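ZT_dimer domain-containing protein (Thermotoga maritima, PDB 6VDA) probably carries divalent metal cations such as zinc across the membrane as a CDF-family transporter, of which this is the metal-binding C-terminal domain. Local coordinates at residues 25-31 with 43-47; 61-65 with 77-82. One frame throughout, in Å; residues are numbered along the deposited sequence.

In the fold
From the N terminus, helix 6-19 leads into strand 26-36, which turns back as strand 39-48; contact 1 (25-31 with 43-47) closes this beta hairpin at the end far from its turn. The chain then runs through helix 54-71 and returns as strand 75-84, and contact 2 (61-65 with 77-82) closes that beta-alpha-beta unit by laying the helix on its own following strand. The two closures come in series, neither nested nor crossed. They meet in the shared sheet, where strand 39-48 lies between the other two: backbone bonds join Met44 and Ile46 to His81, and Val25 packs on Ile64 of the helix.

Contact 1: residues 25-31 with 43-47; sequences VHNPHRV and EMDIE. With ZN (zinc ion), chain B; SO4 (sulfate ion), chain C.
The His29 imidazole carries Asp45 CB over one face, a CH-pi contact 3.6 Å from the ring centroid, while the backbone oxygen of Asn27 sits at its edge in the ring plane. Ring and Asp45 carboxylate stand 88° apart, yet both aim at the same zinc ion, bound by His29 NE2 at 2.1 Å and Asp45 OD2 at 2.2 Å. The His29 ring is fixed in rotation from its other nitrogen, ND1 giving a nearly straight 2.9 Å bond to Asn27 O. CG of His29 lies between backbone N and carbonyl carbon (chi1 66°), which brings the ring over Asp45. Glu83 and Glu89 complete the zinc site; Glu89 is also bridged to Arg30, and Asp45 OD1 accepts from His81 ND1, a second-shell bond that probably holds the carboxylate in its turn toward the metal. This is the open end of an antiparallel beta hairpin in the C-terminal dimerisation domain of this CDF-family transporter. Two hydrogen-bonded pairs, His26 with Glu47 and His29 with Asp45, are separated by a beta bulge that shifts the register by one. Pro28 sits in the bulge, its CA 3.3 Å from Asp45 O in a CA-H...O contact. His29 and Asp45 share a sheet face with His26 and Glu47, whose OE1 accepts from Gly86 N. Behind the sheet Val25 CG1 meets Ile46 CG2 at 3.9 Å, both against Ile64 of helix 54-71; past the corner at Arg30, Val31 CG2 lies alongside Met44, which packs on helices 6-19 and 54-71. A sulfate meets the His26 ring edge, ND1 donating to its O2 at 2.6 Å.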
# COMPACT_ATOMS: atom_id res chain seq x y z
N VAL A 25 -15.67 -3.91 -3.49
CA VAL A 25 -14.95 -2.65 -3.11
C VAL A 25 -15.87 -1.81 -2.24
O VAL A 25 -17.02 -1.59 -2.64
CB VAL A 25 -14.48 -1.86 -4.34
CG1 VAL A 25 -14.07 -0.44 -3.97
CG2 VAL A 25 -13.35 -2.57 -5.06
N HIS A 26 -15.41 -1.39 -1.06
CA HIS A 26 -16.20 -0.61 -0.09
C HIS A 26 -15.42 0.63 0.37
O HIS A 26 -14.18 0.59 0.34
CB HIS A 26 -16.64 -1.51 1.08
CG HIS A 26 -17.61 -2.56 0.66
ND1 HIS A 26 -18.91 -2.27 0.32
CD2 HIS A 26 -17.45 -3.89 0.47
CE1 HIS A 26 -19.53 -3.37 -0.03
NE2 HIS A 26 -18.65 -4.38 0.04
N ASN A 27 -16.16 1.69 0.71
CA ASN A 27 -15.65 2.90 1.41
C ASN A 27 -14.34 3.37 0.79
O ASN A 27 -13.34 3.49 1.49
CB ASN A 27 -15.47 2.62 2.90
CG ASN A 27 -15.26 3.89 3.70
OD1 ASN A 27 -14.59 3.89 4.73
ND2 ASN A 27 -15.84 4.98 3.23
N PRO A 28 -14.28 3.64 -0.53
CA PRO A 28 -13.10 4.27 -1.12
C PRO A 28 -12.89 5.63 -0.43
O PRO A 28 -13.85 6.37 -0.29
CB PRO A 28 -13.44 4.43 -2.60
CG PRO A 28 -14.96 4.33 -2.66
CD PRO A 28 -15.34 3.39 -1.53
N HIS A 29 -11.66 5.89 0.02
CA HIS A 29 -11.28 7.13 0.76
C HIS A 29 -9.79 7.43 0.54
O HIS A 29 -9.09 6.55 -0.01
CB HIS A 29 -11.62 7.00 2.26
CG HIS A 29 -10.83 5.97 3.00
ND1 HIS A 29 -11.06 4.61 2.84
CD2 HIS A 29 -9.86 6.09 3.93
CE1 HIS A 29 -10.24 3.94 3.63
NE2 HIS A 29 -9.48 4.82 4.31
N ARG A 30 -9.34 8.61 0.97
CA ARG A 30 -7.97 9.14 0.71
C ARG A 30 -7.69 9.04 -0.79
O ARG A 30 -6.56 8.67 -1.18
CB ARG A 30 -6.91 8.41 1.54
CG ARG A 30 -6.85 8.87 2.99
CD ARG A 30 -5.66 8.30 3.74
NE ARG A 30 -5.78 8.53 5.18
CZ ARG A 30 -4.89 8.13 6.09
NH1 ARG A 30 -3.79 7.49 5.71
NH2 ARG A 30 -5.10 8.38 7.37
N VAL A 31 -8.70 9.35 -1.59
CA VAL A 31 -8.59 9.34 -3.07
C VAL A 31 -7.94 10.66 -3.49
O VAL A 31 -8.54 11.72 -3.26
CB VAL A 31 -9.96 9.12 -3.74
CG1 VAL A 31 -9.81 9.03 -5.25
CG2 VAL A 31 -10.64 7.89 -3.16
N GLU A 43 -3.98 7.62 -6.41
CA GLU A 43 -3.78 6.82 -5.18
C GLU A 43 -5.10 6.79 -4.41
O GLU A 43 -5.84 7.78 -4.46
CB GLU A 43 -2.62 7.43 -4.41
CG GLU A 43 -2.47 6.92 -3.00
CD GLU A 43 -1.16 7.39 -2.38
OE1 GLU A 43 -0.37 6.53 -1.96
OE2 GLU A 43 -0.93 8.62 -2.36
N MET A 44 -5.40 5.67 -3.74
CA MET A 44 -6.66 5.54 -2.97
C MET A 44 -6.53 4.42 -1.94
O MET A 44 -5.67 3.54 -2.10
CB MET A 44 -7.84 5.25 -3.92
CG MET A 44 -7.80 3.88 -4.58
SD MET A 44 -9.12 3.69 -5.81
CE MET A 44 -8.45 4.62 -7.19
N ASP A 45 -7.36 4.48 -0.90
CA ASP A 45 -7.62 3.35 0.03
C ASP A 45 -8.98 2.76 -0.35
O ASP A 45 -9.87 3.56 -0.67
CB ASP A 45 -7.62 3.81 1.49
CG ASP A 45 -6.26 4.29 1.96
OD1 ASP A 45 -5.35 4.34 1.13
OD2 ASP A 45 -6.13 4.60 3.16
N ILE A 46 -9.10 1.44 -0.35
CA ILE A 46 -10.42 0.74 -0.41
C ILE A 46 -10.53 -0.17 0.81
O ILE A 46 -9.48 -0.57 1.35
CB ILE A 46 -10.62 -0.02 -1.74
CG1 ILE A 46 -9.60 -1.14 -1.92
CG2 ILE A 46 -10.63 0.94 -2.91
CD1 ILE A 46 -9.94 -2.12 -3.01
N GLU A 47 -11.75 -0.51 1.19
CA GLU A 47 -12.05 -1.52 2.23
C GLU A 47 -12.67 -2.76 1.56
O GLU A 47 -13.48 -2.61 0.62
CB GLU A 47 -12.96 -0.91 3.29
CG GLU A 47 -12.25 0.14 4.11
CD GLU A 47 -13.12 0.80 5.16
OE1 GLU A 47 -13.94 0.10 5.78
OE2 GLU A 47 -12.99 2.02 5.34
ZN ZN B . -7.54 4.02 4.73
S SO4 C . -19.60 1.12 0.61
O1 SO4 C . -18.83 1.70 -0.46
O2 SO4 C . -20.31 -0.03 0.12
O3 SO4 C . -20.55 2.09 1.10
O4 SO4 C . -18.73 0.73 1.68

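Contact 2: residues 61-65 with 77-82; sequences TVKIR and DVTIHV. With SO4 (sulfate ion), chain D; SO4 (sulfate ion), chain E.
The 61-65 part of helix 54-71 runs over residues 77-82 of strand 75-84 nearly antiparallel, at 148°, the axes 8.7 Å apart at their closest. The CD1 methyl of Ile80 reaches beneath Ile64, 3.3 Å from its CG2, the Ile80 chain being extended beyond CG1. Thr61 and Ile80 pass flank to flank, pointing oppositely, CG2 to CG2 at 3.9 Å. The Thr61 methyl is directed to the strand, its CG2 touching Val82 CG2 at 3.5 Å, whereas OG1 turns back to bond to His58 O within the helix. Here the helix of a beta-alpha-beta crossover rests on the strand that follows it, in the ferredoxin-like C-terminal domain of CDF proteins. Arg65 lays its aliphatic part past Val78, CD 3.5 Å from Val78 O. A bend at chi3 (109°) then turns the guanidinium to Asp77, where NH1 makes a 3.2 Å salt bridge to OD1, weak as a hydrogen bond at 122°. The same OD1 accepts from Val78 N at 2.7 Å, tying the carboxylate to its own strand. With an alanine in place of Arg65, Asp77 would probably lose its charged mate and the flank of Val78 the aliphatic part laid against it. Val82 packs on Val54 of the second subunit, and its N donates to a sulfate, probably from the crystallisation liquor and built as two overlapping copies, that also bonds to Val82 N of that subunit. Apolar groups, the aliphatic part of Arg65 included, make up most of the contact, and the weakly aligned ion pair at one end is likely to add less to holding helix on strand.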
# COMPACT_ATOMS: atom_id res chain seq x y z
N THR A 61 -7.23 -5.33 -6.99
CA THR A 61 -6.47 -4.07 -7.25
C THR A 61 -5.89 -4.10 -8.67
O THR A 61 -5.85 -3.03 -9.30
CB THR A 61 -5.40 -3.81 -6.18
OG1 THR A 61 -4.34 -4.74 -6.38
CG2 THR A 61 -5.94 -3.91 -4.77
N VAL A 62 -5.44 -5.25 -9.16
CA VAL A 62 -4.92 -5.40 -10.54
C VAL A 62 -6.04 -5.06 -11.54
O VAL A 62 -5.79 -4.24 -12.45
CB VAL A 62 -4.35 -6.82 -10.77
CG1 VAL A 62 -4.12 -7.13 -12.25
CG2 VAL A 62 -3.06 -7.03 -9.98
N LYS A 63 -7.23 -5.64 -11.37
CA LYS A 63 -8.39 -5.43 -12.28
C LYS A 63 -8.86 -3.97 -12.18
O LYS A 63 -9.28 -3.41 -13.22
CB LYS A 63 -9.52 -6.41 -11.94
CG LYS A 63 -10.69 -6.44 -12.91
CD LYS A 63 -10.44 -7.25 -14.18
N ILE A 64 -8.81 -3.36 -10.99
CA ILE A 64 -9.25 -1.94 -10.78
C ILE A 64 -8.32 -1.03 -11.59
O ILE A 64 -8.84 -0.22 -12.36
CB ILE A 64 -9.30 -1.56 -9.29
CG1 ILE A 64 -10.37 -2.35 -8.53
CG2 ILE A 64 -9.52 -0.06 -9.11
CD1 ILE A 64 -10.34 -2.17 -7.03
N ARG A 65 -7.00 -1.19 -11.43
CA ARG A 65 -5.98 -0.38 -12.15
C ARG A 65 -6.19 -0.54 -13.66
O ARG A 65 -6.09 0.47 -14.37
CB ARG A 65 -4.55 -0.81 -11.77
CG ARG A 65 -3.47 -0.10 -12.59
CD ARG A 65 -2.05 -0.29 -12.08
NE ARG A 65 -1.27 -1.14 -12.97
CZ ARG A 65 -0.54 -0.74 -14.02
NH1 ARG A 65 -0.46 0.54 -14.35
NH2 ARG A 65 0.12 -1.63 -14.73
N ASP A 77 -0.61 5.93 -13.80
CA ASP A 77 -0.61 4.79 -12.84
C ASP A 77 -1.67 4.98 -11.74
O ASP A 77 -2.14 6.12 -11.52
CB ASP A 77 0.78 4.59 -12.22
CG ASP A 77 1.07 3.15 -11.84
OD1 ASP A 77 0.11 2.36 -11.73
OD2 ASP A 77 2.26 2.83 -11.66
N VAL A 78 -2.03 3.88 -11.08
CA VAL A 78 -3.03 3.83 -9.97
C VAL A 78 -2.52 2.86 -8.92
O VAL A 78 -2.36 1.68 -9.26
CB VAL A 78 -4.42 3.39 -10.47
CG1 VAL A 78 -5.43 3.39 -9.32
CG2 VAL A 78 -4.90 4.25 -11.63
N THR A 79 -2.30 3.35 -7.70
CA THR A 79 -1.91 2.53 -6.52
C THR A 79 -3.08 2.51 -5.54
O THR A 79 -3.63 3.60 -5.23
CB THR A 79 -0.61 3.05 -5.88
OG1 THR A 79 -0.88 4.33 -5.31
CG2 THR A 79 0.53 3.15 -6.85
N ILE A 80 -3.43 1.30 -5.08
CA ILE A 80 -4.63 1.01 -4.24
C ILE A 80 -4.16 0.29 -2.98
O ILE A 80 -3.65 -0.82 -3.09
CB ILE A 80 -5.63 0.15 -5.03
CG1 ILE A 80 -5.97 0.79 -6.38
CG2 ILE A 80 -6.87 -0.12 -4.20
CD1 ILE A 80 -6.76 -0.11 -7.29
N HIS A 81 -4.39 0.90 -1.82
CA HIS A 81 -4.17 0.30 -0.48
C HIS A 81 -5.45 -0.43 -0.06
O HIS A 81 -6.55 0.13 -0.28
CB HIS A 81 -3.70 1.40 0.48
CG HIS A 81 -2.57 2.19 -0.08
ND1 HIS A 81 -2.70 3.53 -0.43
CD2 HIS A 81 -1.31 1.83 -0.43
CE1 HIS A 81 -1.56 3.97 -0.92
NE2 HIS A 81 -0.69 2.94 -0.94
N VAL A 82 -5.31 -1.65 0.46
CA VAL A 82 -6.47 -2.50 0.86
C VAL A 82 -6.53 -2.57 2.39
O VAL A 82 -5.49 -2.84 3.01
CB VAL A 82 -6.39 -3.89 0.22
CG1 VAL A 82 -7.38 -4.86 0.85
CG2 VAL A 82 -6.60 -3.81 -1.29
S SO4 D . -1.76 -2.32 1.01
O1 SO4 D . -1.09 -1.74 -0.13
O2 SO4 D . -0.87 -3.22 1.68
O3 SO4 D . -2.14 -1.27 1.91
O4 SO4 D . -2.93 -3.03 0.57
S SO4 E . -1.12 -2.86 0.19
O1 SO4 E . -0.80 -1.66 0.92
O2 SO4 E . -2.47 -2.79 -0.29
O3 SO4 E . -0.22 -2.99 -0.92
O4 SO4 E . -0.97 -4.00 1.06